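PDB 5W5P: tail fiber protein from Acinetobacter phage AM24, which probably recognises and degrades the capsular polysaccharide of Acinetobacter baumannii as a trimeric phage tailspike, opening the way to the bacterial surface. Local coordinates for the interface of chains A and B. Residues are numbered along the deposited sequence; one frame, centred on the assembly and turned at random. Chains: chain A/B, Tail fiber protein.

Contact 1: the interface of chains A and B. Residues chain A 453-454, 480, 619-621; chain B 438, 444.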
ATOM      1  N   PHE A 453      12.175 -25.668  -9.202  1.00 39.37           N
ATOM      2  CA  PHE A 453      13.225 -25.637 -10.206  1.00 39.51           C
ATOM      3  C   PHE A 453      14.577 -25.387  -9.552  1.00 39.94           C
ATOM      4  O   PHE A 453      14.684 -24.661  -8.560  1.00 40.35           O
ATOM      5  CB  PHE A 453      12.951 -24.558 -11.259  1.00 37.08           C
ATOM      6  CG  PHE A 453      11.829 -24.901 -12.188  1.00 38.35           C
ATOM      7  CD1 PHE A 453      10.513 -24.797 -11.770  1.00 34.35           C
ATOM      8  CD2 PHE A 453      12.088 -25.337 -13.477  1.00 43.50           C
ATOM      9  CE1 PHE A 453       9.475 -25.119 -12.620  1.00 36.12           C
ATOM     10  CE2 PHE A 453      11.049 -25.660 -14.339  1.00 44.24           C
ATOM     11  CZ  PHE A 453       9.741 -25.551 -13.909  1.00 38.83           C
ATOM     12  N   ASP A 454      15.608 -26.013 -10.113  1.00 38.74           N
ATOM     13  CA  ASP A 454      16.969 -25.848  -9.630  1.00 39.57           C
ATOM     14  C   ASP A 454      17.898 -25.758 -10.828  1.00 40.62           C
ATOM     15  O   ASP A 454      17.511 -26.045 -11.962  1.00 47.60           O
ATOM     16  CB  ASP A 454      17.393 -26.995  -8.707  1.00 44.31           C
ATOM     17  CG  ASP A 454      18.277 -26.527  -7.571  1.00 44.50           C
ATOM     18  OD1 ASP A 454      19.091 -25.605  -7.791  1.00 43.55           O
ATOM     19  OD2 ASP A 454      18.158 -27.081  -6.460  1.00 44.93           O
ATOM     20  N   LEU A 480      21.188 -33.416   1.370  1.00 51.66           N
ATOM     21  CA  LEU A 480      20.153 -32.647   2.050  1.00 49.90           C
ATOM     22  C   LEU A 480      18.827 -33.399   2.104  1.00 48.03           C
ATOM     23  O   LEU A 480      18.038 -33.178   3.029  1.00 46.59           O
ATOM     24  CB  LEU A 480      19.988 -31.287   1.370  1.00 45.41           C
ATOM     25  CG  LEU A 480      21.287 -30.476   1.379  1.00 46.03           C
ATOM     26  CD1 LEU A 480      21.093 -29.114   0.760  1.00 42.35           C
ATOM     27  CD2 LEU A 480      21.844 -30.350   2.793  1.00 44.08           C
ATOM     28  N   GLN A 619      14.420 -31.985  -2.288  1.00 47.10           N
ATOM     29  CA  GLN A 619      15.733 -31.466  -1.936  1.00 48.58           C
ATOM     30  C   GLN A 619      16.869 -32.077  -2.764  1.00 47.71           C
ATOM     31  O   GLN A 619      18.037 -31.939  -2.384  1.00 44.45           O
ATOM     32  CB  GLN A 619      15.988 -31.668  -0.440  1.00 49.19           C
ATOM     33  CG  GLN A 619      15.165 -30.745   0.454  1.00 51.46           C
ATOM     34  CD  GLN A 619      15.203 -29.288   0.001  1.00 47.65           C
ATOM     35  OE1 GLN A 619      16.187 -28.575   0.224  1.00 47.94           O
ATOM     36  NE2 GLN A 619      14.126 -28.843  -0.632  1.00 40.90           N
ATOM     37  N   ILE A 620      16.556 -32.754  -3.873  1.00 46.57           N
ATOM     38  CA  ILE A 620      17.587 -33.082  -4.852  1.00 44.19           C
ATOM     39  C   ILE A 620      18.004 -31.804  -5.572  1.00 47.97           C
ATOM     40  O   ILE A 620      17.179 -30.911  -5.815  1.00 53.38           O
ATOM     41  CB  ILE A 620      17.088 -34.150  -5.844  1.00 44.17           C
ATOM     42  CG1 ILE A 620      18.243 -34.680  -6.699  1.00 44.42           C
ATOM     43  CG2 ILE A 620      15.985 -33.601  -6.744  1.00 44.23           C
ATOM     44  CD1 ILE A 620      19.011 -35.809  -6.043  1.00 41.58           C
ATOM     45  N   TYR A 621      19.291 -31.694  -5.899  1.00 47.73           N
ATOM     46  CA  TYR A 621      19.799 -30.474  -6.513  1.00 47.19           C
ATOM     47  C   TYR A 621      21.061 -30.796  -7.296  1.00 48.53           C
ATOM     48  O   TYR A 621      21.778 -31.740  -6.944  1.00 48.02           O
ATOM     49  CB  TYR A 621      20.086 -29.392  -5.456  1.00 43.91           C
ATOM     50  CG  TYR A 621      21.211 -29.726  -4.502  1.00 41.37           C
ATOM     51  CD1 TYR A 621      20.975 -30.491  -3.370  1.00 41.74           C
ATOM     52  CD2 TYR A 621      22.505 -29.274  -4.730  1.00 41.34           C
ATOM     53  CE1 TYR A 621      21.995 -30.797  -2.488  1.00 45.25           C
ATOM     54  CE2 TYR A 621      23.536 -29.582  -3.856  1.00 43.63           C
ATOM     55  CZ  TYR A 621      23.273 -30.342  -2.735  1.00 46.45           C
ATOM     56  OH  TYR A 621      24.287 -30.649  -1.856  1.00 48.68           O
TER
ATOM     57  N   ARG B 438      17.215 -22.292   0.291  1.00 46.85           N
ATOM     58  CA  ARG B 438      16.937 -23.724   0.311  1.00 50.53           C
ATOM     59  C   ARG B 438      16.496 -24.198   1.691  1.00 51.44           C
ATOM     60  O   ARG B 438      15.660 -25.101   1.800  1.00 54.51           O
ATOM     61  CB  ARG B 438      18.173 -24.496  -0.154  1.00 53.50           C
ATOM     62  CG  ARG B 438      17.914 -25.965  -0.427  1.00 56.90           C
ATOM     63  CD  ARG B 438      19.176 -26.685  -0.872  1.00 59.62           C
ATOM     64  NE  ARG B 438      19.652 -26.233  -2.176  1.00 61.36           N
ATOM     65  CZ  ARG B 438      19.127 -26.628  -3.332  1.00 60.05           C
ATOM     66  NH1 ARG B 438      18.104 -27.472  -3.336  1.00 60.93           N
ATOM     67  NH2 ARG B 438      19.619 -26.174  -4.478  1.00 57.34           N
ATOM     68  N   LYS B 444      11.096 -23.034  -5.706  1.00 42.33           N
ATOM     69  CA  LYS B 444      11.757 -21.925  -6.379  1.00 39.06           C
ATOM     70  C   LYS B 444      11.060 -21.686  -7.711  1.00 39.93           C
ATOM     71  O   LYS B 444      10.929 -22.614  -8.516  1.00 38.54           O
ATOM     72  CB  LYS B 444      13.246 -22.217  -6.592  1.00 36.05           C
ATOM     73  CG  LYS B 444      13.978 -21.161  -7.413  1.00 38.04           C
ATOM     74  CD  LYS B 444      15.367 -21.622  -7.849  1.00 40.34           C
ATOM     75  CE  LYS B 444      16.430 -21.245  -6.826  1.00 46.92           C
ATOM     76  NZ  LYS B 444      16.628 -19.762  -6.760  1.00 51.52           N
TER
HETATM   77  O   HOH W   1      16.444 -28.713  -5.070  1.00 46.90           O
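B:Arg438 and A:Asp454 form the salt bridge round which this patch of the subunit interface is built, a worked example of one long basic side chain joining several elements of a neighbouring chain. The guanidinium NH2 of B:Arg438 gives a hydrogen bond of 2.6 Å to the carboxylate oxygen OD2 of A:Asp454, close to straight at 161°. OD2 lies in the guanidinium plane and accepts through its syn lone pair, with the two flat groups only 15° apart. NH1 leans toward the same oxygen in a more bent bond, so NH2 carries the main bond and NH1 adds a weak second one to OD2.

Water extends this polar link. Water 1 lies in plane at the guanidinium edge, 2.7 Å from NH1 of B:Arg438, and also meets OD2 of A:Asp454 at 2.7 Å. It also lies very near the backbone carbonyl of A:Ile620, a contact modelled rather short, which probably links the segment before strand 621-622 to the ion pair.

Packing probably helps to orient the arginine. Its chain is extended through chi2 and turns at chi3, bringing the guanidinium beneath A:Tyr621, whose CB is 3.6 Å from CZ of B:Arg438. The tyrosine covers one guanidinium face with CB and the near rim of its ring, inclined by 39° and not stacked flat. Farther back, CD1 of A:Leu480 touches CD of B:Arg438 at 3.5 Å, while A:Gln619 runs past in the opposite direction with its amide oxygen beside the arginine methylenes.

Next to this cluster, backbone contacts are looser. The amide N of A:Phe453 makes a weak hydrogen bond of 3.4 Å to the carbonyl O of B:Lys444, and the lysine's aliphatic chain lies against the carbonyl of A:Phe453.

Together these contacts probably help fasten the C-terminal domain of one subunit to the segment of its neighbour that follows the elongated body.

Contact 2: the interface of chains A and B. Residues chain A 497, 514, 516, 545; chain B 495, 518-519, 608.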
ATOM      1  N   ASN A 497      17.697 -31.119 -17.529  1.00 51.97           N
ATOM      2  CA  ASN A 497      18.130 -30.550 -18.804  1.00 47.57           C
ATOM      3  C   ASN A 497      19.607 -30.201 -18.652  1.00 48.47           C
ATOM      4  O   ASN A 497      19.954 -29.207 -18.005  1.00 49.65           O
ATOM      5  CB  ASN A 497      17.297 -29.326 -19.174  1.00 42.66           C
ATOM      6  CG  ASN A 497      17.575 -28.835 -20.583  1.00 44.46           C
ATOM      7  OD1 ASN A 497      16.921 -29.255 -21.540  1.00 42.81           O
ATOM      8  ND2 ASN A 497      18.555 -27.944 -20.720  1.00 38.37           N
ATOM      9  N   VAL A 514      22.624 -31.485 -25.536  1.00 48.35           N
ATOM     10  CA  VAL A 514      21.722 -31.417 -24.391  1.00 46.46           C
ATOM     11  C   VAL A 514      21.156 -32.810 -24.148  1.00 47.56           C
ATOM     12  O   VAL A 514      20.779 -33.513 -25.093  1.00 50.59           O
ATOM     13  CB  VAL A 514      20.605 -30.371 -24.600  1.00 43.57           C
ATOM     14  CG1 VAL A 514      19.949 -30.545 -25.957  1.00 44.52           C
ATOM     15  CG2 VAL A 514      19.571 -30.433 -23.477  1.00 40.00           C
ATOM     16  N   LYS A 516      18.316 -35.107 -21.856  1.00 47.03           N
ATOM     17  CA  LYS A 516      17.097 -35.111 -21.058  1.00 45.02           C
ATOM     18  C   LYS A 516      17.094 -36.368 -20.197  1.00 48.89           C
ATOM     19  O   LYS A 516      17.087 -37.486 -20.726  1.00 54.46           O
ATOM     20  CB  LYS A 516      15.860 -35.058 -21.954  1.00 46.87           C
ATOM     21  CG  LYS A 516      15.928 -34.000 -23.048  1.00 45.29           C
ATOM     22  CD  LYS A 516      16.024 -32.602 -22.466  1.00 42.16           C
ATOM     23  CE  LYS A 516      14.777 -32.262 -21.658  1.00 42.05           C
ATOM     24  NZ  LYS A 516      14.757 -30.849 -21.168  1.00 39.10           N
ATOM     25  N   THR A 545      20.243 -34.745 -28.013  1.00 51.03           N
ATOM     26  CA  THR A 545      20.510 -34.176 -29.324  1.00 54.48           C
ATOM     27  C   THR A 545      21.780 -33.348 -29.231  1.00 53.75           C
ATOM     28  O   THR A 545      22.089 -32.776 -28.182  1.00 52.99           O
ATOM     29  CB  THR A 545      19.343 -33.322 -29.843  1.00 54.19           C
ATOM     30  OG1 THR A 545      19.740 -32.633 -31.036  1.00 62.79           O
ATOM     31  CG2 THR A 545      18.908 -32.313 -28.814  1.00 46.11           C
TER
ATOM     32  N   ASP B 495      12.669 -27.089 -24.888  1.00 45.77           N
ATOM     33  CA  ASP B 495      11.713 -28.122 -25.256  1.00 45.23           C
ATOM     34  C   ASP B 495      10.608 -27.512 -26.110  1.00 46.62           C
ATOM     35  O   ASP B 495      10.333 -26.312 -26.043  1.00 48.31           O
ATOM     36  CB  ASP B 495      11.097 -28.782 -24.016  1.00 43.19           C
ATOM     37  CG  ASP B 495      12.113 -29.542 -23.187  1.00 46.51           C
ATOM     38  OD1 ASP B 495      13.213 -29.843 -23.699  1.00 47.49           O
ATOM     39  OD2 ASP B 495      11.806 -29.837 -22.012  1.00 48.63           O
ATOM     40  N   SER B 518      13.306 -31.625 -28.526  1.00 44.66           N
ATOM     41  CA  SER B 518      14.366 -31.028 -27.726  1.00 48.33           C
ATOM     42  C   SER B 518      15.362 -30.341 -28.655  1.00 52.97           C
ATOM     43  O   SER B 518      15.677 -30.859 -29.731  1.00 58.35           O
ATOM     44  CB  SER B 518      15.070 -32.088 -26.870  1.00 54.01           C
ATOM     45  OG  SER B 518      15.769 -31.501 -25.787  1.00 59.63           O
ATOM     46  N   LEU B 519      15.851 -29.168 -28.241  1.00 51.46           N
ATOM     47  CA  LEU B 519      16.717 -28.337 -29.067  1.00 47.53           C
ATOM     48  C   LEU B 519      17.971 -27.927 -28.309  1.00 50.66           C
ATOM     49  O   LEU B 519      17.962 -27.793 -27.083  1.00 57.50           O
ATOM     50  CB  LEU B 519      16.017 -27.049 -29.527  1.00 45.14           C
ATOM     51  CG  LEU B 519      14.621 -27.138 -30.119  1.00 47.38           C
ATOM     52  CD1 LEU B 519      14.074 -25.746 -30.356  1.00 47.24           C
ATOM     53  CD2 LEU B 519      14.682 -27.908 -31.407  1.00 52.63           C
ATOM     54  N   TYR B 608      15.364 -23.250 -21.609  1.00 45.66           N
ATOM     55  CA  TYR B 608      16.326 -23.283 -20.511  1.00 45.74           C
ATOM     56  C   TYR B 608      17.478 -22.359 -20.890  1.00 45.55           C
ATOM     57  O   TYR B 608      18.329 -22.716 -21.709  1.00 48.20           O
ATOM     58  CB  TYR B 608      16.797 -24.711 -20.247  1.00 45.75           C
ATOM     59  CG  TYR B 608      15.658 -25.701 -20.128  1.00 43.09           C
ATOM     60  CD1 TYR B 608      14.986 -25.878 -18.918  1.00 42.36           C
ATOM     61  CD2 TYR B 608      15.241 -26.442 -21.223  1.00 36.99           C
ATOM     62  CE1 TYR B 608      13.935 -26.773 -18.806  1.00 41.24           C
ATOM     63  CE2 TYR B 608      14.197 -27.337 -21.123  1.00 37.93           C
ATOM     64  CZ  TYR B 608      13.546 -27.502 -19.916  1.00 40.73           C
ATOM     65  OH  TYR B 608      12.502 -28.398 -19.826  1.00 41.37           O
TER
HETATM   66  O   HOH W   2      13.664 -31.058 -18.569  1.00 34.47           O
HETATM   67  O   HOH W   3      16.065 -29.590 -24.029  1.00 52.44           O
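A:Asn497 lays its amide over one face of the B:Tyr608 ring, illustrating how a flat polar group can stack on an aromatic one while its oxygen stays engaged. The planes are 22° apart, and CG of the asparagine sits 3.8 Å from the ring centroid, displaced toward the rim by CD2. With CG anti to the backbone N (chi1 -171°), the amide projects toward the partner chain and reaches this face.

A:Lys516 and B:Asp495 approach from opposite directions. NZ of A:Lys516 straddles the carboxylate of B:Asp495, 3.1 Å from OD1 and 3.2 Å from OD2, using the syn lone pair of each oxygen. Bends at chi2 and chi3 carry the lysine across to this fork, its CD passing the hydroxyl of B:Ser518. NZ of A:Lys516 also donates to OD1 of A:Asn497 at 2.7 Å, in the carbonyl plane on a lone pair, which helps fix the amide over the ring.

B:Tyr608 steadies the acid from its own side: its phenol OH gives a 2.7 Å hydrogen bond to OD2 of B:Asp495, arriving from above the carboxylate plane. OD2 thus accepts from both lysine and tyrosine, an environment that would probably favour the charged carboxylate. Water 3 joins the amide oxygen of A:Asn497, OD1 of B:Asp495 and OG of B:Ser518, the last at 2.6 Å. Water 2 bridges A:Lys516 NZ and the phenol of B:Tyr608.

Beyond the polar group, methyl CG1 of A:Val514 rests 3.6 Å from the carbonyl O of B:Leu519, and A:Thr545 presents CG2 to the backbone of B:Ser518.

The site lies between the C-terminal beta domains, where strands 492-503, 509-523 and 535-546 of chain A face strands 492-503, 509-523 and 598-608 of chain B.

About 20 Å separates the C-alpha centres of contact 1 and contact 2, and they share no residue. On chain A both draw on the C-terminal domain, through strands 451-461 and 621-622 and helix 479-483 in contact 1 and the longer strands in contact 2. Chain B supplies 3-10 helix 438-440 and the nearby B:Lys444 to the first, but its own C-terminal domain to the second. One domain of chain A is therefore held against two successive regions of its neighbour. Repeated round the three copies of the assembly, such pairings would help fix the terminal domains relative to the elongated body.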